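Side-chain contacts in alcohol oxidase (PDB 6F74), which binds FAD and, as a flavoprotein of the vanillyl-alcohol oxidase type, probably oxidises an organic substrate at the expense of molecular oxygen: residues D137-L140 with T141-A145; K397-E400 with D401-I405; A410-D414 with Y415-Y419; H520-T523 with H524-A528. All coordinates share one frame; numbering follows the deposited sequence.

Contact 1: residues D137-L140 with T141-A145; sequences DITL and TLNFA
T141, L142, N143 and F144 each send their backbone N-H to the carbonyl four residues back, on D137, I138, T139 and L140, in regular alpha-helical bonds. The first of these carbonyls carries a second bond. T141 OG1 donates to D137 O at 2.7 Å, shorter than the 3.0 Å from T141 N to the same oxygen. The two donors reach D137 O from opposite faces of its carbonyl plane. The hydroxyl can fold back onto the preceding turn because OG1 stands beside its own backbone N (chi1 -54°). In this way the polar group of a buried threonine is satisfied within the helix. The T141 side chain also touches L171 and L173 of strand 171-174.

The segments belong to helix 135-147 of the FAD-binding domain. I138 and F144 touch strand 171-174 as well, and I138 also reaches M266 of strand 260-266. D137, L140 and F144 touch helix 42-52. L140 meets T51 and L52 there, and F144 stacks its ring on that of F48.

On a more exposed side of the helix, T139 and N143 lie alongside each other, one turn apart. T139 CG2 approaches N143 ND2 at 3.7 Å, a van der Waals contact. T139 OG1 donates a hydrogen bond to R135 O, one turn back. The amide carbon CG of N143 comes within 3.2 Å of T139 O. F144 CB sits 3.2 Å from L140 O. At the start of the segment, the carboxylate of D137 accepts from S133 N and forms a salt bridge with K56.

Contact 2: residues K397-E400 with D401-I405; sequences KKFE and DKLVI
F399 and L403 lie side by side and point the same way. L403 CD1 packs 3.8 Å from F399 CB and approaches the phenyl ring obliquely. I405 CD1 touches the same CB more loosely, at 4.4 Å. The backbone holds these groups together. F399 O accepts two bonds, from K402 N at 3.1 Å and from L403 N at 2.9 Å. L403 N arrives nearly along the C=O axis, while K402 N sits above the carbonyl plane, 67° out of it. The bond from K402 N closes a beta turn close to type I over F399-K402, with E400 and D401 at its corners. L403 N adds a bond from one residue further on.

Two waters complete the turn. One accepts from D401 N and donates to K398 O, bridging the backbone. The other donates to L403 O at 2.6 Å and to E400 OE1 at 3.2 Å, and accepts from I405 N. E400 reaches it because its chain bends at chi2 (-107°).

The turn leads from helix 382-396 into strand 403-412, an outermost strand of the seven-stranded antiparallel sheet. F399 and L403 both touch helix 328-346, on V336 and A333 respectively. L403 and I405 also reach I318 of the adjacent strand. E400 O accepts from R321 NH2.

Contact 3: residues A410-D414 with Y415-Y419; sequences AEYQD and YWSFY
D414 and the first turn of helix 415-422 are joined by three hydrogen bonds to one carboxylate. D414 OD2 accepts from W416 N at 2.9 Å, which comes from well above the carboxylate plane. D414 OD1 accepts from S417 N and from S417 OG, each at 3.1 Å, and both donors reach it from the same face. The serine hydroxyl is positioned for this by chi1 64°, which places OG between its own backbone N and carbonyl carbon. N307 ND2 gives OD2 a further partner, and N307 OD1 accepts from Y415 N. Further out, the Y412 hydroxyl bonds to E422, and W416 NE1 to V224 O.

The apolar contact is between Y412 and F418, whose side chains cross at about a right angle. F418 CA makes a CH-pi contact over one face of the Y412 ring, 3.8 Å from its centroid. F418 CB lies 3.7 Å from Y412 CD2.

Among the aromatic rings, Y415 CD2 sits over the centre of the W416 ring. The F418 ring meets W376 edge-to-face.

D414 follows strand 403-412 with Q413 between them, and its bond from W416 N forms an Asx turn at the helix N-cap.

Contact 4: residues H520-T523 with H524-A528; sequences HQVT and HVKGA
Q521 O accepts from K526 N at 2.8 Å in a nearly straight bond, with the donor almost in line with the carbonyl. V525 N also reaches Q521 O, at 3.2 Å, but from above the carbonyl plane. V522 O takes G527 N at 2.7 Å. These bonds from K526 and G527 span five residues and mark a wider pi-type turn within helix 512-533. H524 N still bonds to H520 O, four residues back, as in an alpha helix. V525 N makes a further weak bond to H520 O, so it is shared between two carbonyls where the helix widens.

The end of K526 leads away, NZ bonding to S466 and Q504. T523 OG1 bonds to D545 and to Q519, one turn back. The buried V522 and K526 both touch T436, so this side of the helix packs on strand 435-440, an outermost strand of the seven-stranded antiparallel sheet.

The more exposed side carries two histidines. The side chains of H520 and H524 cross at about a right angle; their rings form an oblique pair with planes at 41°. H524 CB lies over one face of the H520 ring, 4.0 Å from its centroid. H520 ND1 approaches H524 CD2 at 3.5 Å. With CG opposite its backbone N (chi1 -179°), H520 brings its ring alongside the next turn. Q521 runs beside V525, its OE1 3.7 Å from V525 CG2.

The buried T523 makes a CH-pi contact with the H524 ring, its CG2 standing 3.7 Å above the plane, over the ring centre.

In the fold
Along the chain the contacts follow in series, 1 to 4. Contact 1 lies in helix 135-147 of the FAD-binding domain. Its centre is about 61 Å from that of contact 2, on the opposite side of the chain's centre. Contacts 2 and 3 share strand 403-412, one where the strand begins and one where it ends and helix 415-422 starts, with centres about 30 Å apart. Contact 4, on helix 512-533, packs on strand 435-440, the other outermost strand of the same seven-stranded sheet. Its centre is about 38 Å from that of contact 3. Three of the four contacts thus belong to the part of the fold built on this sheet, and contact 1 to the FAD-binding part. No two contacts touch.

Contact 1: residues D137-L140 with T141-A145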
loop_
_atom_site.group_PDB
_atom_site.type_symbol
_atom_site.label_atom_id
_atom_site.label_comp_id
_atom_site.label_asym_id
_atom_site.label_seq_id
_atom_site.Cartn_x
_atom_site.Cartn_y
_atom_site.Cartn_z
ATOM N N ASP A 137 -19.017 -5.498 -18.710
ATOM C CA ASP A 137 -19.260 -4.548 -17.618
ATOM C C ASP A 137 -18.249 -3.413 -17.619
ATOM O O ASP A 137 -18.611 -2.242 -17.521
ATOM C CB ASP A 137 -19.179 -5.226 -16.246
ATOM C CG ASP A 137 -20.292 -6.242 -16.018
ATOM O OD1 ASP A 137 -21.293 -6.222 -16.731
ATOM O OD2 ASP A 137 -20.161 -7.066 -15.081
ATOM N N ILE A 138 -16.983 -3.782 -17.762
ATOM C CA ILE A 138 -15.886 -2.838 -17.669
ATOM C C ILE A 138 -15.916 -1.910 -18.887
ATOM O O ILE A 138 -15.761 -0.680 -18.738
ATOM C CB ILE A 138 -14.512 -3.531 -17.619
ATOM C CG1 ILE A 138 -14.392 -4.446 -16.402
ATOM C CG2 ILE A 138 -13.374 -2.500 -17.600
ATOM C CD1 ILE A 138 -13.071 -5.175 -16.325
ATOM N N THR A 139 -16.059 -2.501 -20.075
ATOM C CA THR A 139 -16.151 -1.729 -21.311
ATOM C C THR A 139 -17.306 -0.700 -21.213
ATOM O O THR A 139 -17.119 0.470 -21.552
ATOM C CB THR A 139 -16.354 -2.638 -22.546
ATOM O OG1 THR A 139 -15.166 -3.404 -22.779
ATOM C CG2 THR A 139 -16.657 -1.835 -23.823
ATOM N N LEU A 140 -18.472 -1.147 -20.753
ATOM C CA LEU A 140 -19.645 -0.280 -20.672
ATOM C C LEU A 140 -19.468 0.863 -19.636
ATOM O O LEU A 140 -19.945 1.987 -19.849
ATOM C CB LEU A 140 -20.913 -1.085 -20.345
ATOM C CG LEU A 140 -21.464 -2.035 -21.413
ATOM C CD1 LEU A 140 -22.358 -3.102 -20.790
ATOM C CD2 LEU A 140 -22.224 -1.253 -22.495
ATOM N N THR A 141 -18.766 0.567 -18.546
ATOM C CA THR A 141 -18.529 1.546 -17.510
ATOM C C THR A 141 -17.559 2.600 -18.004
ATOM O O THR A 141 -17.849 3.790 -17.914
ATOM C CB THR A 141 -18.040 0.880 -16.221
ATOM O OG1 THR A 141 -18.968 -0.123 -15.866
ATOM C CG2 THR A 141 -17.890 1.903 -15.060
ATOM N N LEU A 142 -16.440 2.154 -18.570
ATOM C CA LEU A 142 -15.489 3.048 -19.187
ATOM C C LEU A 142 -16.208 3.967 -20.175
ATOM O O LEU A 142 -16.123 5.196 -20.044
ATOM C CB LEU A 142 -14.377 2.277 -19.894
ATOM C CG LEU A 142 -13.364 3.083 -20.724
ATOM C CD1 LEU A 142 -12.623 4.117 -19.888
ATOM C CD2 LEU A 142 -12.375 2.166 -21.392
ATOM N N ASN A 143 -16.923 3.369 -21.128
ATOM C CA ASN A 143 -17.595 4.130 -22.180
ATOM C C ASN A 143 -18.618 5.141 -21.638
ATOM O O ASN A 143 -18.655 6.284 -22.093
ATOM C CB ASN A 143 -18.282 3.187 -23.200
ATOM C CG ASN A 143 -17.301 2.455 -24.106
ATOM O OD1 ASN A 143 -16.112 2.706 -24.076
ATOM N ND2 ASN A 143 -17.815 1.545 -24.943
ATOM N N PHE A 144 -19.438 4.719 -20.690
ATOM C CA PHE A 144 -20.431 5.606 -20.070
ATOM C C PHE A 144 -19.747 6.809 -19.371
ATOM O O PHE A 144 -20.216 7.922 -19.490
ATOM C CB PHE A 144 -21.339 4.811 -19.102
ATOM C CG PHE A 144 -22.487 5.598 -18.531
ATOM C CD1 PHE A 144 -22.284 6.475 -17.452
ATOM C CD2 PHE A 144 -23.764 5.469 -19.045
ATOM C CE1 PHE A 144 -23.325 7.187 -16.913
ATOM C CE2 PHE A 144 -24.815 6.194 -18.520
ATOM C CZ PHE A 144 -24.597 7.052 -17.443
ATOM N N ALA A 145 -18.640 6.584 -18.665
ATOM C CA ALA A 145 -17.914 7.666 -17.962
ATOM C C ALA A 145 -17.438 8.714 -18.943
ATOM O O ALA A 145 -17.621 9.918 -18.737
ATOM C CB ALA A 145 -16.717 7.107 -17.214
#

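Contact 2: residues K397-E400 with D401-I405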
loop_
_atom_site.group_PDB
_atom_site.type_symbol
_atom_site.label_atom_id
_atom_site.label_comp_id
_atom_site.label_asym_id
_atom_site.label_seq_id
_atom_site.Cartn_x
_atom_site.Cartn_y
_atom_site.Cartn_z
ATOM N N LYS A 397 24.804 -5.900 22.773
ATOM C CA LYS A 397 25.451 -6.260 24.056
ATOM C C LYS A 397 25.831 -5.047 24.897
ATOM O O LYS A 397 25.805 -5.130 26.112
ATOM C CB LYS A 397 26.706 -7.115 23.850
ATOM C CG LYS A 397 26.437 -8.503 23.293
ATOM C CD LYS A 397 27.740 -9.165 22.873
ATOM C CE LYS A 397 27.513 -10.533 22.252
ATOM N NZ LYS A 397 28.806 -11.217 22.013
ATOM N N LYS A 398 26.143 -3.920 24.282
ATOM C CA LYS A 398 26.513 -2.694 25.037
ATOM C C LYS A 398 25.373 -2.087 25.836
ATOM O O LYS A 398 25.606 -1.207 26.674
ATOM C CB LYS A 398 27.065 -1.591 24.115
ATOM C CG LYS A 398 28.296 -1.968 23.287
ATOM C CD LYS A 398 29.460 -2.380 24.174
ATOM C CE LYS A 398 30.824 -1.995 23.616
ATOM N NZ LYS A 398 31.906 -2.384 24.539
ATOM N N PHE A 399 24.147 -2.515 25.538
ATOM C CA PHE A 399 22.933 -2.013 26.189
ATOM C C PHE A 399 22.333 -2.999 27.182
ATOM O O PHE A 399 21.237 -2.772 27.644
ATOM C CB PHE A 399 21.910 -1.638 25.110
ATOM C CG PHE A 399 22.360 -0.512 24.225
ATOM C CD1 PHE A 399 22.254 0.825 24.656
ATOM C CD2 PHE A 399 22.906 -0.773 22.987
ATOM C CE1 PHE A 399 22.689 1.877 23.853
ATOM C CE2 PHE A 399 23.356 0.275 22.178
ATOM C CZ PHE A 399 23.246 1.603 22.615
ATOM N N GLU A 400 23.036 -4.050 27.577
ATOM C CA GLU A 400 22.427 -5.076 28.463
ATOM C C GLU A 400 22.181 -4.527 29.861
ATOM O O GLU A 400 21.181 -4.864 30.472
ATOM C CB GLU A 400 23.235 -6.378 28.527
ATOM C CG GLU A 400 23.461 -6.988 27.150
ATOM C CD GLU A 400 22.677 -8.257 26.788
ATOM O OE1 GLU A 400 21.466 -8.409 27.173
ATOM O OE2 GLU A 400 23.297 -9.060 25.977
ATOM N N ASP A 401 23.053 -3.649 30.329
ATOM C CA ASP A 401 22.861 -2.969 31.608
ATOM C C ASP A 401 21.753 -1.925 31.605
ATOM O O ASP A 401 21.238 -1.609 32.657
ATOM C CB ASP A 401 24.184 -2.328 32.057
ATOM C CG ASP A 401 25.270 -3.371 32.292
ATOM O OD1 ASP A 401 24.894 -4.573 32.314
ATOM O OD2 ASP A 401 26.474 -3.019 32.410
ATOM N N LYS A 402 21.409 -1.397 30.434
ATOM C CA LYS A 402 20.515 -0.256 30.273
ATOM C C LYS A 402 19.102 -0.631 29.797
ATOM O O LYS A 402 18.138 0.067 30.108
ATOM C CB LYS A 402 21.172 0.737 29.295
ATOM C CG LYS A 402 22.608 1.119 29.695
ATOM C CD LYS A 402 23.206 2.290 28.914
ATOM C CE LYS A 402 24.158 3.158 29.759
ATOM N NZ LYS A 402 25.316 2.440 30.419
ATOM N N LEU A 403 18.983 -1.755 29.084
ATOM C CA LEU A 403 17.733 -2.213 28.489
ATOM C C LEU A 403 17.488 -3.691 28.746
ATOM O O LEU A 403 18.432 -4.459 28.911
ATOM C CB LEU A 403 17.759 -1.974 26.987
ATOM C CG LEU A 403 18.121 -0.566 26.510
ATOM C CD1 LEU A 403 18.310 -0.475 25.035
ATOM C CD2 LEU A 403 17.040 0.440 26.900
ATOM N N VAL A 404 16.214 -4.078 28.805
ATOM C CA VAL A 404 15.815 -5.486 28.806
ATOM C C VAL A 404 15.630 -5.946 27.360
ATOM O O VAL A 404 14.816 -5.385 26.623
ATOM C CB VAL A 404 14.504 -5.699 29.574
ATOM C CG1 VAL A 404 14.124 -7.183 29.596
ATOM C CG2 VAL A 404 14.608 -5.120 31.000
ATOM N N ILE A 405 16.376 -6.956 26.949
ATOM C CA ILE A 405 16.428 -7.406 25.559
ATOM C C ILE A 405 16.152 -8.905 25.492
ATOM O O ILE A 405 16.792 -9.666 26.184
ATOM C CB ILE A 405 17.809 -7.126 24.933
ATOM C CG1 ILE A 405 18.022 -5.624 24.791
ATOM C CG2 ILE A 405 17.942 -7.773 23.549
ATOM C CD1 ILE A 405 19.456 -5.219 24.527
HETATM O O HOH W 1 24.685 -1.620 28.962
HETATM O O HOH W 2 18.835 -6.990 28.437
#

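Contact 3: residues A410-D414 with Y415-Y419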
loop_
_atom_site.group_PDB
_atom_site.type_symbol
_atom_site.label_atom_id
_atom_site.label_comp_id
_atom_site.label_asym_id
_atom_site.label_seq_id
_atom_site.Cartn_x
_atom_site.Cartn_y
_atom_site.Cartn_z
ATOM N N ALA A 410 12.593 -19.123 15.738
ATOM C CA ALA A 410 11.658 -20.189 15.406
ATOM C C ALA A 410 11.975 -20.693 14.009
ATOM O O ALA A 410 12.084 -19.895 13.083
ATOM C CB ALA A 410 10.237 -19.674 15.472
ATOM N N GLU A 411 12.135 -22.013 13.870
ATOM C CA GLU A 411 12.472 -22.636 12.572
ATOM C C GLU A 411 11.211 -23.210 11.947
ATOM O O GLU A 411 10.373 -23.759 12.664
ATOM C CB GLU A 411 13.538 -23.713 12.723
ATOM C CG GLU A 411 14.237 -24.045 11.396
ATOM C CD GLU A 411 15.504 -24.872 11.559
ATOM O OE1 GLU A 411 16.388 -24.418 12.302
ATOM O OE2 GLU A 411 15.636 -25.978 10.930
ATOM N N TYR A 412 11.049 -23.030 10.633
ATOM C CA TYR A 412 9.947 -23.635 9.862
ATOM C C TYR A 412 10.539 -24.455 8.740
ATOM O O TYR A 412 11.668 -24.168 8.308
ATOM C CB TYR A 412 9.020 -22.555 9.285
ATOM C CG TYR A 412 8.414 -21.690 10.366
ATOM C CD1 TYR A 412 7.254 -22.074 11.039
ATOM C CD2 TYR A 412 9.032 -20.515 10.758
ATOM C CE1 TYR A 412 6.726 -21.289 12.042
ATOM C CE2 TYR A 412 8.506 -19.729 11.757
ATOM C CZ TYR A 412 7.357 -20.124 12.398
ATOM O OH TYR A 412 6.820 -19.367 13.414
ATOM N N GLN A 413 9.788 -25.455 8.261
ATOM C CA GLN A 413 10.281 -26.381 7.204
ATOM C C GLN A 413 9.822 -26.040 5.756
ATOM O O GLN A 413 10.122 -26.787 4.822
ATOM C CB GLN A 413 9.932 -27.831 7.542
ATOM C CG GLN A 413 10.371 -28.264 8.938
ATOM C CD GLN A 413 11.867 -28.056 9.201
ATOM O OE1 GLN A 413 12.686 -28.714 8.582
ATOM N NE2 GLN A 413 12.237 -27.140 10.121
ATOM N N ASP A 414 9.128 -24.916 5.579
ATOM C CA ASP A 414 8.850 -24.355 4.237
ATOM C C ASP A 414 8.407 -22.917 4.343
ATOM O O ASP A 414 8.242 -22.384 5.450
ATOM C CB ASP A 414 7.808 -25.203 3.428
ATOM C CG ASP A 414 6.364 -24.761 3.649
ATOM O OD1 ASP A 414 5.888 -24.854 4.791
ATOM O OD2 ASP A 414 5.700 -24.325 2.682
ATOM N N TYR A 415 8.224 -22.267 3.205
ATOM C CA TYR A 415 7.819 -20.887 3.203
ATOM C C TYR A 415 6.430 -20.662 3.840
ATOM O O TYR A 415 6.216 -19.703 4.597
ATOM C CB TYR A 415 7.821 -20.335 1.775
ATOM C CG TYR A 415 7.437 -18.884 1.745
ATOM C CD1 TYR A 415 8.345 -17.907 2.167
ATOM C CD2 TYR A 415 6.170 -18.478 1.339
ATOM C CE1 TYR A 415 8.026 -16.567 2.141
ATOM C CE2 TYR A 415 5.818 -17.135 1.329
ATOM C CZ TYR A 415 6.750 -16.179 1.738
ATOM O OH TYR A 415 6.444 -14.843 1.725
ATOM N N TRP A 416 5.474 -21.517 3.493
ATOM C CA TRP A 416 4.088 -21.250 3.843
ATOM C C TRP A 416 3.746 -21.450 5.295
ATOM O O TRP A 416 2.960 -20.658 5.827
ATOM C CB TRP A 416 3.133 -22.021 2.954
ATOM C CG TRP A 416 3.248 -21.537 1.555
ATOM C CD1 TRP A 416 3.801 -22.207 0.506
ATOM C CD2 TRP A 416 2.881 -20.253 1.069
ATOM N NE1 TRP A 416 3.787 -21.416 -0.610
ATOM C CE2 TRP A 416 3.219 -20.213 -0.293
ATOM C CE3 TRP A 416 2.305 -19.117 1.657
ATOM C CZ2 TRP A 416 2.998 -19.091 -1.080
ATOM C CZ3 TRP A 416 2.088 -18.001 0.872
ATOM C CH2 TRP A 416 2.439 -17.992 -0.481
ATOM N N SER A 417 4.316 -22.463 5.945
ATOM C CA SER A 417 4.118 -22.614 7.398
ATOM C C SER A 417 4.733 -21.397 8.118
ATOM O O SER A 417 4.162 -20.885 9.093
ATOM C CB SER A 417 4.717 -23.927 7.913
ATOM O OG SER A 417 6.141 -23.957 7.755
ATOM N N PHE A 418 5.876 -20.931 7.609
ATOM C CA PHE A 418 6.522 -19.715 8.089
ATOM C C PHE A 418 5.613 -18.507 7.872
ATOM O O PHE A 418 5.423 -17.696 8.785
ATOM C CB PHE A 418 7.902 -19.480 7.417
ATOM C CG PHE A 418 8.228 -18.021 7.226
ATOM C CD1 PHE A 418 8.572 -17.230 8.314
ATOM C CD2 PHE A 418 8.112 -17.416 5.972
ATOM C CE1 PHE A 418 8.813 -15.858 8.154
ATOM C CE2 PHE A 418 8.348 -16.058 5.806
ATOM C CZ PHE A 418 8.708 -15.276 6.892
ATOM N N TYR A 419 5.087 -18.379 6.657
ATOM C CA TYR A 419 4.354 -17.189 6.268
ATOM C C TYR A 419 3.180 -16.993 7.197
ATOM O O TYR A 419 2.962 -15.903 7.729
ATOM C CB TYR A 419 3.854 -17.246 4.816
ATOM C CG TYR A 419 3.049 -16.027 4.455
ATOM C CD1 TYR A 419 3.679 -14.824 4.113
ATOM C CD2 TYR A 419 1.676 -16.031 4.564
ATOM C CE1 TYR A 419 2.937 -13.680 3.827
ATOM C CE2 TYR A 419 0.925 -14.901 4.286
ATOM C CZ TYR A 419 1.560 -13.725 3.918
ATOM O OH TYR A 419 0.796 -12.580 3.675
#

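Contact 4: residues H520-T523 with H524-A528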
loop_
_atom_site.group_PDB
_atom_site.type_symbol
_atom_site.label_atom_id
_atom_site.label_comp_id
_atom_site.label_asym_id
_atom_site.label_seq_id
_atom_site.Cartn_x
_atom_site.Cartn_y
_atom_site.Cartn_z
ATOM N N HIS A 520 1.211 18.567 8.956
ATOM C CA HIS A 520 2.432 19.354 9.058
ATOM C C HIS A 520 3.531 18.684 9.872
ATOM O O HIS A 520 4.694 18.762 9.497
ATOM C CB HIS A 520 2.144 20.720 9.691
ATOM C CG HIS A 520 3.357 21.601 9.801
ATOM N ND1 HIS A 520 3.777 22.418 8.771
ATOM C CD2 HIS A 520 4.273 21.736 10.788
ATOM C CE1 HIS A 520 4.877 23.049 9.139
ATOM N NE2 HIS A 520 5.206 22.641 10.348
ATOM N N GLN A 521 3.181 18.067 10.998
ATOM C CA GLN A 521 4.162 17.299 11.755
ATOM C C GLN A 521 4.712 16.145 10.917
ATOM O O GLN A 521 5.912 15.948 10.879
ATOM C CB GLN A 521 3.569 16.754 13.058
ATOM C CG GLN A 521 3.210 17.828 14.115
ATOM C CD GLN A 521 4.371 18.697 14.521
ATOM O OE1 GLN A 521 5.368 18.202 15.012
ATOM N NE2 GLN A 521 4.256 20.003 14.298
ATOM N N VAL A 522 3.838 15.397 10.238
ATOM C CA VAL A 522 4.262 14.262 9.442
ATOM C C VAL A 522 5.122 14.687 8.262
ATOM O O VAL A 522 6.206 14.122 8.057
ATOM C CB VAL A 522 3.075 13.418 8.975
ATOM C CG1 VAL A 522 3.518 12.275 8.055
ATOM C CG2 VAL A 522 2.376 12.809 10.203
ATOM N N THR A 523 4.670 15.683 7.507
ATOM C CA THR A 523 5.387 16.112 6.304
ATOM C C THR A 523 6.654 16.920 6.604
ATOM O O THR A 523 7.730 16.594 6.088
ATOM C CB THR A 523 4.467 16.931 5.349
ATOM O OG1 THR A 523 3.352 16.126 4.904
ATOM C CG2 THR A 523 5.272 17.422 4.115
ATOM N N HIS A 524 6.523 17.967 7.429
ATOM C CA HIS A 524 7.585 18.964 7.606
ATOM C C HIS A 524 8.444 18.841 8.856
ATOM O O HIS A 524 9.430 19.560 8.947
ATOM C CB HIS A 524 6.993 20.391 7.552
ATOM C CG HIS A 524 6.337 20.711 6.243
ATOM N ND1 HIS A 524 7.053 20.857 5.072
ATOM C CD2 HIS A 524 5.040 20.885 5.919
ATOM C CE1 HIS A 524 6.227 21.130 4.081
ATOM N NE2 HIS A 524 4.996 21.150 4.566
ATOM N N VAL A 525 8.068 17.986 9.805
ATOM C CA VAL A 525 8.933 17.627 10.950
ATOM C C VAL A 525 9.466 16.191 10.759
ATOM O O VAL A 525 10.674 15.982 10.620
ATOM C CB VAL A 525 8.202 17.824 12.299
ATOM C CG1 VAL A 525 9.100 17.430 13.465
ATOM C CG2 VAL A 525 7.791 19.294 12.467
ATOM N N LYS A 526 8.567 15.212 10.692
ATOM C CA LYS A 526 8.988 13.806 10.544
ATOM C C LYS A 526 9.661 13.569 9.178
ATOM O O LYS A 526 10.832 13.212 9.117
ATOM C CB LYS A 526 7.817 12.852 10.776
ATOM C CG LYS A 526 7.511 12.593 12.240
ATOM C CD LYS A 526 6.155 11.959 12.483
ATOM C CE LYS A 526 6.058 11.349 13.875
ATOM N NZ LYS A 526 5.942 12.356 14.964
ATOM N N GLY A 527 8.927 13.825 8.106
ATOM C CA GLY A 527 9.412 13.614 6.735
ATOM C C GLY A 527 10.701 14.346 6.424
ATOM O O GLY A 527 11.580 13.789 5.778
ATOM N N ALA A 528 10.807 15.575 6.935
ATOM C CA ALA A 528 11.980 16.435 6.798
ATOM C C ALA A 528 13.226 15.875 7.468
ATOM O O ALA A 528 14.329 16.038 6.942
ATOM C CB ALA A 528 11.687 17.831 7.361
#